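Local coordinates for DUF3809 domain-containing protein (Deinococcus radiodurans, PDB 3NQN), which is of unknown function but binds calcium ions and belongs to a family grouped with the Bet v 1-like proteins, at residues F10-P15 with M105-Q110; A33-L38 with K145-G150; T73-E78 with Q96-E101. All coordinates share one frame; numbering follows the deposited sequence.

Contact 1. Residues F10-P15 with M105-Q110; sequences FTLRHP and MAFAFQ
F10 and F107 form the apolar centre, and the F10 ring is met over one face by CB of F107. This CB lies 3.8 Å from the F10 ring centroid and 20° off the ring normal, which defines a CH-pi contact offset toward the rim. The two rings are nearly parallel, with planes 20° apart, yet so far slid that they barely overlap; their closest atoms are F10 CE2 and F107 CD2 at 3.5 Å. CG of F10 stands between its backbone N and carbonyl carbon (chi1 59°). In the ring, CE2 and CZ lie near F107, while CE1 reaches the edge of the F109 ring at CD2, 4.2 Å away. L12 shares this face: its CB is 4.0 Å from CE of selenomethionine M105, whose methyl also packs on CB of H14. On the other face T11 CG2 rests beside CB of A106.

Between these faces runs antiparallel pairing. F10 and F107 form a hydrogen-bonded pair (F10 N to F107 O 2.9 Å, F107 N to F10 O 2.8 Å), as do L12 and M105. T11 and A106 lie between them as a non-hydrogen-bonded pair, with T11 CA 3.2 Å from M105 O.

At the polar edge, in the conformer given, NH1 of R13 makes a salt bridge to E104, and ND1 of H14 bonds to N of H16. These polar groups lie at the strand end, R13 exposed and H14 buried, leaving an apolar face: F10 and F107 take P148 and L151 of helix 122-153, while M105 packs on A21 and F24 of helix 18-26.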
loop_
_atom_site.group_PDB
_atom_site.type_symbol
_atom_site.label_atom_id
_atom_site.label_comp_id
_atom_site.label_asym_id
_atom_site.label_seq_id
_atom_site.Cartn_x
_atom_site.Cartn_y
_atom_site.Cartn_z
ATOM N N PHE A 10 -17.354 -7.992 24.082
ATOM C CA PHE A 10 -18.753 -8.341 23.904
ATOM C C PHE A 10 -18.960 -9.834 23.971
ATOM O O PHE A 10 -18.011 -10.616 23.860
ATOM C CB PHE A 10 -19.258 -7.802 22.549
ATOM C CG PHE A 10 -18.498 -8.331 21.361
ATOM C CD1 PHE A 10 -17.315 -7.715 20.948
ATOM C CD2 PHE A 10 -18.957 -9.432 20.657
ATOM C CE1 PHE A 10 -16.598 -8.202 19.869
ATOM C CE2 PHE A 10 -18.233 -9.929 19.574
ATOM C CZ PHE A 10 -17.065 -9.306 19.172
ATOM N N THR A 11 -20.213 -10.220 24.128
ATOM C CA THR A 11 -20.601 -11.627 24.184
ATOM C C THR A 11 -21.601 -11.929 23.089
ATOM O O THR A 11 -22.334 -11.063 22.682
ATOM C CB THR A 11 -21.208 -12.007 25.555
ATOM O OG1 THR A 11 -22.261 -11.092 25.895
ATOM C CG2 THR A 11 -20.145 -11.991 26.636
ATOM N N LEU A 12 -21.580 -13.170 22.608
ATOM C CA LEU A 12 -22.509 -13.664 21.575
ATOM C C LEU A 12 -22.710 -15.136 21.797
ATOM O O LEU A 12 -21.768 -15.839 22.144
ATOM C CB LEU A 12 -21.909 -13.535 20.172
ATOM C CG LEU A 12 -21.683 -12.187 19.544
ATOM C CD1 LEU A 12 -20.992 -12.383 18.190
ATOM C CD2 LEU A 12 -23.022 -11.451 19.380
ATOM N N ARG A 13 -23.913 -15.623 21.531
ATOM C CA ARG A 13 -24.201 -17.038 21.658
ATOM C C ARG A 13 -24.123 -17.733 20.303
ATOM O O ARG A 13 -24.689 -17.261 19.318
ATOM C CB ARG A 13 -25.584 -17.250 22.276
ATOM C CG ARG A 13 -26.010 -18.718 22.358
ATOM C CD ARG A 13 -26.851 -18.965 23.587
ATOM N NE ARG A 13 -27.484 -20.277 23.579
ATOM C CZ ARG A 13 -27.710 -20.991 24.673
ATOM N NH1 ARG A 13 -27.281 -20.550 25.845
ATOM N NH2 ARG A 13 -28.311 -22.172 24.589
ATOM N N HIS A 14 -23.396 -18.839 20.244
ATOM C CA HIS A 14 -23.352 -19.617 19.017
ATOM C C HIS A 14 -24.593 -20.513 19.059
ATOM O O HIS A 14 -24.767 -21.253 20.000
ATOM C CB HIS A 14 -22.079 -20.478 18.944
ATOM C CG HIS A 14 -21.831 -21.066 17.590
ATOM N ND1 HIS A 14 -22.682 -21.984 17.007
ATOM C CD2 HIS A 14 -20.828 -20.871 16.704
ATOM C CE1 HIS A 14 -22.219 -22.313 15.816
ATOM N NE2 HIS A 14 -21.094 -21.659 15.610
ATOM N N PRO A 15 -25.461 -20.429 18.046
ATOM C CA PRO A 15 -26.698 -21.237 18.011
ATOM C C PRO A 15 -26.516 -22.765 18.043
ATOM O O PRO A 15 -27.462 -23.475 18.354
ATOM C CB PRO A 15 -27.350 -20.836 16.675
ATOM C CG PRO A 15 -26.712 -19.569 16.284
ATOM C CD PRO A 15 -25.331 -19.572 16.854
HETATM N N MSE A 105 -20.244 -17.303 23.832
HETATM C CA MSE A 105 -18.904 -16.834 23.491
HETATM C C MSE A 105 -18.637 -15.438 24.051
HETATM O O MSE A 105 -19.534 -14.606 24.120
HETATM C CB MSE A 105 -18.711 -16.824 21.972
HETATM C CG MSE A 105 -18.856 -18.211 21.331
HETATM SE SE MSE A 105 -18.716 -18.154 19.439
HETATM C CE MSE A 105 -20.215 -16.987 18.967
ATOM N N ALA A 106 -17.397 -15.217 24.464
ATOM C CA ALA A 106 -16.933 -13.921 24.945
ATOM C C ALA A 106 -15.759 -13.514 24.079
ATOM O O ALA A 106 -14.862 -14.326 23.807
ATOM C CB ALA A 106 -16.495 -14.000 26.433
ATOM N N PHE A 107 -15.761 -12.254 23.655
ATOM C CA PHE A 107 -14.691 -11.700 22.853
ATOM C C PHE A 107 -14.176 -10.414 23.476
ATOM O O PHE A 107 -14.940 -9.653 24.065
ATOM C CB PHE A 107 -15.207 -11.378 21.447
ATOM C CG PHE A 107 -15.672 -12.573 20.682
ATOM C CD1 PHE A 107 -14.790 -13.280 19.885
ATOM C CD2 PHE A 107 -17.009 -12.988 20.745
ATOM C CE1 PHE A 107 -15.214 -14.411 19.177
ATOM C CE2 PHE A 107 -17.437 -14.098 20.038
ATOM C CZ PHE A 107 -16.540 -14.812 19.249
ATOM N N ALA A 108 -12.867 -10.198 23.342
ATOM C CA ALA A 108 -12.224 -8.945 23.664
ATOM C C ALA A 108 -11.157 -8.701 22.584
ATOM O O ALA A 108 -10.342 -9.603 22.286
ATOM C CB ALA A 108 -11.565 -9.008 25.046
ATOM N N PHE A 109 -11.182 -7.519 21.986
ATOM C CA PHE A 109 -10.179 -7.120 20.990
ATOM C C PHE A 109 -9.517 -5.839 21.380
ATOM O O PHE A 109 -10.159 -4.955 21.956
ATOM C CB PHE A 109 -10.816 -6.945 19.629
ATOM C CG PHE A 109 -11.251 -8.224 19.011
ATOM C CD1 PHE A 109 -10.368 -8.969 18.245
ATOM C CD2 PHE A 109 -12.520 -8.725 19.246
ATOM C CE1 PHE A 109 -10.741 -10.171 17.703
ATOM C CE2 PHE A 109 -12.906 -9.930 18.695
ATOM C CZ PHE A 109 -12.002 -10.659 17.922
ATOM N N GLN A 110 -8.217 -5.737 21.101
ATOM C CA GLN A 110 -7.467 -4.488 21.360
ATOM C C GLN A 110 -6.653 -4.131 20.111
ATOM O O GLN A 110 -6.137 -5.016 19.418
ATOM C CB GLN A 110 -6.551 -4.605 22.592
ATOM C CG GLN A 110 -7.222 -5.181 23.862
ATOM C CD GLN A 110 -7.307 -6.704 23.860
ATOM O OE1 GLN A 110 -6.400 -7.383 23.409
ATOM N NE2 GLN A 110 -8.399 -7.237 24.378
#

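Contact 2. Residues A33-L38 with K145-G150; sequences AGVRFL and KALPEG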
loop_
_atom_site.group_PDB
_atom_site.type_symbol
_atom_site.label_atom_id
_atom_site.label_comp_id
_atom_site.label_asym_id
_atom_site.label_seq_id
_atom_site.Cartn_x
_atom_site.Cartn_y
_atom_site.Cartn_z
ATOM N N ALA A 33 -15.145 -14.194 9.020
ATOM C CA ALA A 33 -15.769 -14.213 7.658
ATOM C C ALA A 33 -16.537 -12.911 7.273
ATOM O O ALA A 33 -16.383 -12.400 6.160
ATOM C CB ALA A 33 -16.683 -15.443 7.503
ATOM N N GLY A 34 -17.319 -12.373 8.203
ATOM C CA GLY A 34 -18.133 -11.192 7.931
ATOM C C GLY A 34 -17.619 -9.903 8.542
ATOM O O GLY A 34 -18.316 -8.900 8.563
ATOM N N VAL A 35 -16.397 -9.915 9.045
ATOM C CA VAL A 35 -15.837 -8.721 9.683
ATOM C C VAL A 35 -15.440 -7.661 8.646
ATOM O O VAL A 35 -14.822 -7.972 7.641
ATOM C CB VAL A 35 -14.665 -9.090 10.579
ATOM C CG1 VAL A 35 -13.909 -7.856 11.045
ATOM C CG2 VAL A 35 -15.187 -9.900 11.791
ATOM N N ARG A 36 -15.820 -6.415 8.902
ATOM C CA ARG A 36 -15.521 -5.318 7.995
ATOM C C ARG A 36 -14.357 -4.488 8.516
ATOM O O ARG A 36 -13.977 -4.575 9.700
ATOM C CB ARG A 36 -16.744 -4.395 7.837
ATOM C CG ARG A 36 -17.961 -5.014 7.108
ATOM C CD ARG A 36 -19.263 -4.334 7.554
ATOM N NE ARG A 36 -19.393 -2.999 7.030
ATOM C CZ ARG A 36 -20.012 -1.985 7.636
ATOM N NH1 ARG A 36 -20.525 -2.108 8.859
ATOM N NH2 ARG A 36 -20.078 -0.813 7.019
ATOM N N PHE A 37 -13.801 -3.682 7.606
ATOM C CA PHE A 37 -12.734 -2.720 7.888
ATOM C C PHE A 37 -11.384 -3.354 8.133
ATOM O O PHE A 37 -10.445 -2.677 8.553
ATOM C CB PHE A 37 -13.132 -1.765 9.012
ATOM C CG PHE A 37 -14.488 -1.154 8.820
ATOM C CD1 PHE A 37 -14.732 -0.304 7.749
ATOM C CD2 PHE A 37 -15.537 -1.450 9.693
ATOM C CE1 PHE A 37 -16.000 0.268 7.557
ATOM C CE2 PHE A 37 -16.795 -0.886 9.509
ATOM C CZ PHE A 37 -17.027 -0.024 8.440
ATOM N N LEU A 38 -11.277 -4.645 7.820
ATOM C CA LEU A 38 -10.001 -5.343 7.806
ATOM C C LEU A 38 -9.739 -5.789 6.362
ATOM O O LEU A 38 -10.086 -6.910 5.960
ATOM C CB LEU A 38 -10.007 -6.555 8.756
ATOM C CG LEU A 38 -10.141 -6.255 10.261
ATOM C CD1 LEU A 38 -10.059 -7.560 11.062
ATOM C CD2 LEU A 38 -9.077 -5.247 10.729
ATOM N N LYS A 145 -15.629 -0.696 16.947
ATOM C CA LYS A 145 -17.060 -0.554 17.144
ATOM C C LYS A 145 -17.901 -1.461 16.264
ATOM O O LYS A 145 -19.002 -1.826 16.653
ATOM C CB LYS A 145 -17.476 0.889 16.952
ATOM C CG LYS A 145 -17.030 1.811 18.099
ATOM C CD LYS A 145 -17.453 3.236 17.809
ATOM C CE LYS A 145 -16.932 4.199 18.861
ATOM N NZ LYS A 145 -17.153 5.616 18.452
ATOM N N ALA A 146 -17.383 -1.845 15.092
ATOM C CA ALA A 146 -18.143 -2.705 14.177
ATOM C C ALA A 146 -17.919 -4.207 14.426
ATOM O O ALA A 146 -18.619 -5.036 13.856
ATOM C CB ALA A 146 -17.815 -2.344 12.686
ATOM N N LEU A 147 -16.967 -4.553 15.284
ATOM C CA LEU A 147 -16.637 -5.970 15.514
ATOM C C LEU A 147 -17.806 -6.853 15.947
ATOM O O LEU A 147 -17.951 -7.950 15.442
ATOM C CB LEU A 147 -15.463 -6.139 16.495
ATOM C CG LEU A 147 -14.083 -6.164 15.885
ATOM C CD1 LEU A 147 -13.016 -6.308 16.986
ATOM C CD2 LEU A 147 -13.959 -7.297 14.842
ATOM N N PRO A 148 -18.621 -6.395 16.913
ATOM C CA PRO A 148 -19.740 -7.260 17.295
ATOM C C PRO A 148 -20.658 -7.609 16.106
ATOM O O PRO A 148 -21.066 -8.750 15.959
ATOM C CB PRO A 148 -20.474 -6.432 18.347
ATOM C CG PRO A 148 -19.346 -5.609 19.001
ATOM C CD PRO A 148 -18.424 -5.275 17.857
ATOM N N GLU A 149 -20.963 -6.612 15.286
ATOM C CA GLU A 149 -21.761 -6.794 14.086
ATOM C C GLU A 149 -21.082 -7.811 13.155
ATOM O O GLU A 149 -21.712 -8.765 12.684
ATOM C CB GLU A 149 -21.907 -5.439 13.365
ATOM C CG GLU A 149 -22.762 -5.479 12.086
ATOM C CD GLU A 149 -22.838 -4.135 11.382
ATOM O OE1 GLU A 149 -21.797 -3.424 11.294
ATOM O OE2 GLU A 149 -23.940 -3.796 10.889
ATOM N N GLY A 150 -19.773 -7.631 12.950
ATOM C CA GLY A 150 -18.991 -8.505 12.076
ATOM C C GLY A 150 -18.914 -9.936 12.544
ATOM O O GLY A 150 -19.099 -10.852 11.756
HETATM O O HOH W 1 -17.671 -13.139 10.993
HETATM O O HOH W 2 -17.183 -5.895 11.218
#
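R36 and E149 meet through a salt bridge at the outer margin, and the arginine can be traced from its backbone. CB of R36 lies over one face of the neighbouring F37 ring, 3.7 Å above its plane and toward the rim. CG and CD lead the chain away from the backbone, and a bend at chi3 (72°) sets NE off the chain line. The guanidinium that follows has CZ of F37 over one of its faces. At the tip, NH1 comes to OE1 of E149 at 3.0 Å, with the oxygen at the guanidinium edge and in its plane. The hydrogen bond within this salt bridge is weak, its N-H...O angle being 121°, and the two charged planes stand 75° apart.

F37 continues the contact inward: CB of A146 sits at the ring edge, in plane, 3.6 Å from CE2. V35 uses both branches, CG1 against CD2 of L147 at 3.8 Å and CG2 against the carbonyl carbon of G150. Here the backbones come close, V35 CA to G150 CA being 4.0 Å; a CB on G150 would clash with V35 CA. CA of G150 also makes a C-H...O contact to O of G34.

Two waters bridge the polar backbone. One accepts from G34 N and donates to G150 O (2.8 Å); the other accepts from R36 N and donates to A146 O, which also takes the helix bond from G150 N.

The loop after helix 28-31 packs against helix 122-153 near its kink, where N of P148, with no hydrogen to give, and N of E149 make no bond to the turn before. L147 carries the contact on to the sheet, touching F10 of strand 5-13 and F109 and F111 of strand 104-114.

Contact 3. Residues T73-E78 with Q96-E101; sequences TPQGAE and QATAAE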
loop_
_atom_site.group_PDB
_atom_site.type_symbol
_atom_site.label_atom_id
_atom_site.label_comp_id
_atom_site.label_asym_id
_atom_site.label_seq_id
_atom_site.Cartn_x
_atom_site.Cartn_y
_atom_site.Cartn_z
ATOM N N THR A 73 -6.193 -22.003 22.641
ATOM C CA THR A 73 -6.242 -22.130 24.096
ATOM C C THR A 73 -7.310 -23.137 24.526
ATOM O O THR A 73 -8.127 -23.566 23.720
ATOM C CB THR A 73 -6.546 -20.768 24.714
ATOM O OG1 THR A 73 -7.772 -20.278 24.167
ATOM C CG2 THR A 73 -5.400 -19.780 24.385
ATOM N N PRO A 74 -7.323 -23.506 25.810
ATOM C CA PRO A 74 -8.289 -24.529 26.228
ATOM C C PRO A 74 -9.768 -24.144 26.043
ATOM O O PRO A 74 -10.575 -25.009 25.717
ATOM C CB PRO A 74 -7.940 -24.745 27.707
ATOM C CG PRO A 74 -6.499 -24.446 27.777
ATOM C CD PRO A 74 -6.266 -23.315 26.817
ATOM N N GLN A 75 -10.108 -22.863 26.191
ATOM C CA GLN A 75 -11.497 -22.384 26.050
ATOM C C GLN A 75 -11.762 -21.685 24.719
ATOM O O GLN A 75 -12.861 -21.190 24.485
ATOM C CB GLN A 75 -11.822 -21.373 27.142
ATOM C CG GLN A 75 -11.538 -21.799 28.531
ATOM C CD GLN A 75 -12.121 -20.832 29.513
ATOM O OE1 GLN A 75 -11.417 -19.978 30.054
ATOM N NE2 GLN A 75 -13.437 -20.871 29.662
ATOM N N GLY A 76 -10.750 -21.584 23.864
ATOM C CA GLY A 76 -10.932 -20.881 22.590
ATOM C C GLY A 76 -9.644 -20.613 21.836
ATOM O O GLY A 76 -8.961 -21.534 21.425
ATOM N N ALA A 77 -9.318 -19.339 21.670
ATOM C CA ALA A 77 -8.144 -18.942 20.909
ATOM C C ALA A 77 -7.861 -17.475 21.130
ATOM O O ALA A 77 -8.748 -16.711 21.551
ATOM C CB ALA A 77 -8.374 -19.205 19.410
ATOM N N GLU A 78 -6.631 -17.074 20.825
ATOM C CA GLU A 78 -6.228 -15.671 20.873
ATOM C C GLU A 78 -5.523 -15.284 19.592
ATOM O O GLU A 78 -4.999 -16.146 18.866
ATOM C CB GLU A 78 -5.204 -15.431 21.978
ATOM C CG GLU A 78 -5.671 -15.629 23.369
ATOM C CD GLU A 78 -4.540 -15.435 24.363
ATOM O OE1 GLU A 78 -3.753 -14.454 24.211
ATOM O OE2 GLU A 78 -4.434 -16.244 25.289
ATOM N N GLN A 96 -8.912 -12.026 22.275
ATOM C CA GLN A 96 -9.090 -13.220 23.058
ATOM C C GLN A 96 -10.553 -13.639 22.954
ATOM O O GLN A 96 -11.461 -12.790 22.973
ATOM C CB GLN A 96 -8.707 -13.003 24.530
ATOM C CG GLN A 96 -7.307 -12.341 24.780
ATOM C CD GLN A 96 -7.333 -10.825 24.591
ATOM O OE1 GLN A 96 -8.262 -10.161 25.018
ATOM N NE2 GLN A 96 -6.277 -10.274 23.966
ATOM N N ALA A 97 -10.777 -14.943 22.827
ATOM C CA ALA A 97 -12.116 -15.485 22.686
ATOM C C ALA A 97 -12.267 -16.745 23.511
ATOM O O ALA A 97 -11.368 -17.613 23.532
ATOM C CB ALA A 97 -12.424 -15.789 21.200
ATOM N N THR A 98 -13.409 -16.873 24.174
ATOM C CA THR A 98 -13.704 -18.089 24.926
ATOM C C THR A 98 -15.099 -18.578 24.550
ATOM O O THR A 98 -15.953 -17.790 24.173
ATOM C CB THR A 98 -13.658 -17.859 26.428
ATOM O OG1 THR A 98 -14.673 -16.918 26.787
ATOM C CG2 THR A 98 -12.296 -17.336 26.854
ATOM N N ALA A 99 -15.279 -19.894 24.590
ATOM C CA ALA A 99 -16.568 -20.539 24.334
ATOM C C ALA A 99 -16.900 -21.342 25.574
ATOM O O ALA A 99 -16.037 -22.052 26.122
ATOM C CB ALA A 99 -16.484 -21.441 23.132
ATOM N N ALA A 100 -18.116 -21.188 26.059
ATOM C CA ALA A 100 -18.516 -21.824 27.291
ATOM C C ALA A 100 -19.696 -22.757 27.077
ATOM O O ALA A 100 -20.106 -23.029 25.928
ATOM C CB ALA A 100 -18.853 -20.770 28.326
ATOM N N GLU A 101 -20.213 -23.282 28.185
ATOM C CA GLU A 101 -21.345 -24.174 28.154
ATOM C C GLU A 101 -22.499 -23.525 27.424
ATOM O O GLU A 101 -22.815 -22.361 27.653
ATOM C CB GLU A 101 -21.777 -24.540 29.590
HETATM O O HOH W 3 -9.042 -18.178 25.136
HETATM O O HOH W 4 -4.080 -11.790 22.826
#
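A77 and A97 are joined by backbone hydrogen bonds in both directions, A97 N to A77 O at 3.0 Å and A77 N to A97 O at 3.3 Å, so they form a hydrogen-bonded antiparallel pair. A third bond, A99 N to Q75 O at 2.7 Å, extends the pairing beyond the strand start. The axes of strands 76-78 and 96-99 run at 179°, almost exactly antiparallel.

C-H...O contacts fill the intervals. T98 CA approaches Q75 O, and G76 CA lies 3.4 Å from A97 O. G76 and T98 are a non-hydrogen-bonded pair, and a CB on G76 would collide with A97 O, so the close fit here depends on the missing side chain.

The contact belongs to the hairpin of strands 76-81 and 90-99. At the open end of this hairpin, mutual backbone bonds between T73 and G76 close the tight turn through P74 and Q75 that links strand 60-73 to strand 76-81, a hairpin connection of the antiparallel sheet.

Side chains meet in two places. CB of Q75 meets CB of T98 at 4.0 Å, and CG of E78 meets CG of Q96 at 3.9 Å. The amide plane of Q96 stands 74° from the E78 carboxylate.

Polar ends and water form the last group. OE1 of E78 makes a salt bridge with R80, and NE2 of Q96 bonds to OE1 of Q110. An alanine at E78 would probably leave the R80 charge without this mate and open a gap beside CG of Q96. One water lies between E78 OE1 and Q96 NE2, accepting from the latter at 2.9 Å. Another donates to A97 O and is hydrogen-bonded to T73 OG1 at 2.6 Å.

In the fold
From the N terminus, strand 5-13 supplies the first half of contact 1, and the loop after helix 28-31 supplies the first half of contact 2. Contact 3 is then made and closed, 73-78 with 96-101, so its short loop is nested inside the loops of both others. Contact 1 closes next, when 105-110 pairs back to the outermost strand. Contact 2 closes last, on helix 122-153, and therefore crosses contact 1. Contacts 1 and 3 join neighbouring strands of one sheet through A108 O and Q96 N. Contacts 1 and 2 meet where F109 and F10 pack on L147 and P148, tying sheet to helix, whereas contacts 2 and 3 do not touch.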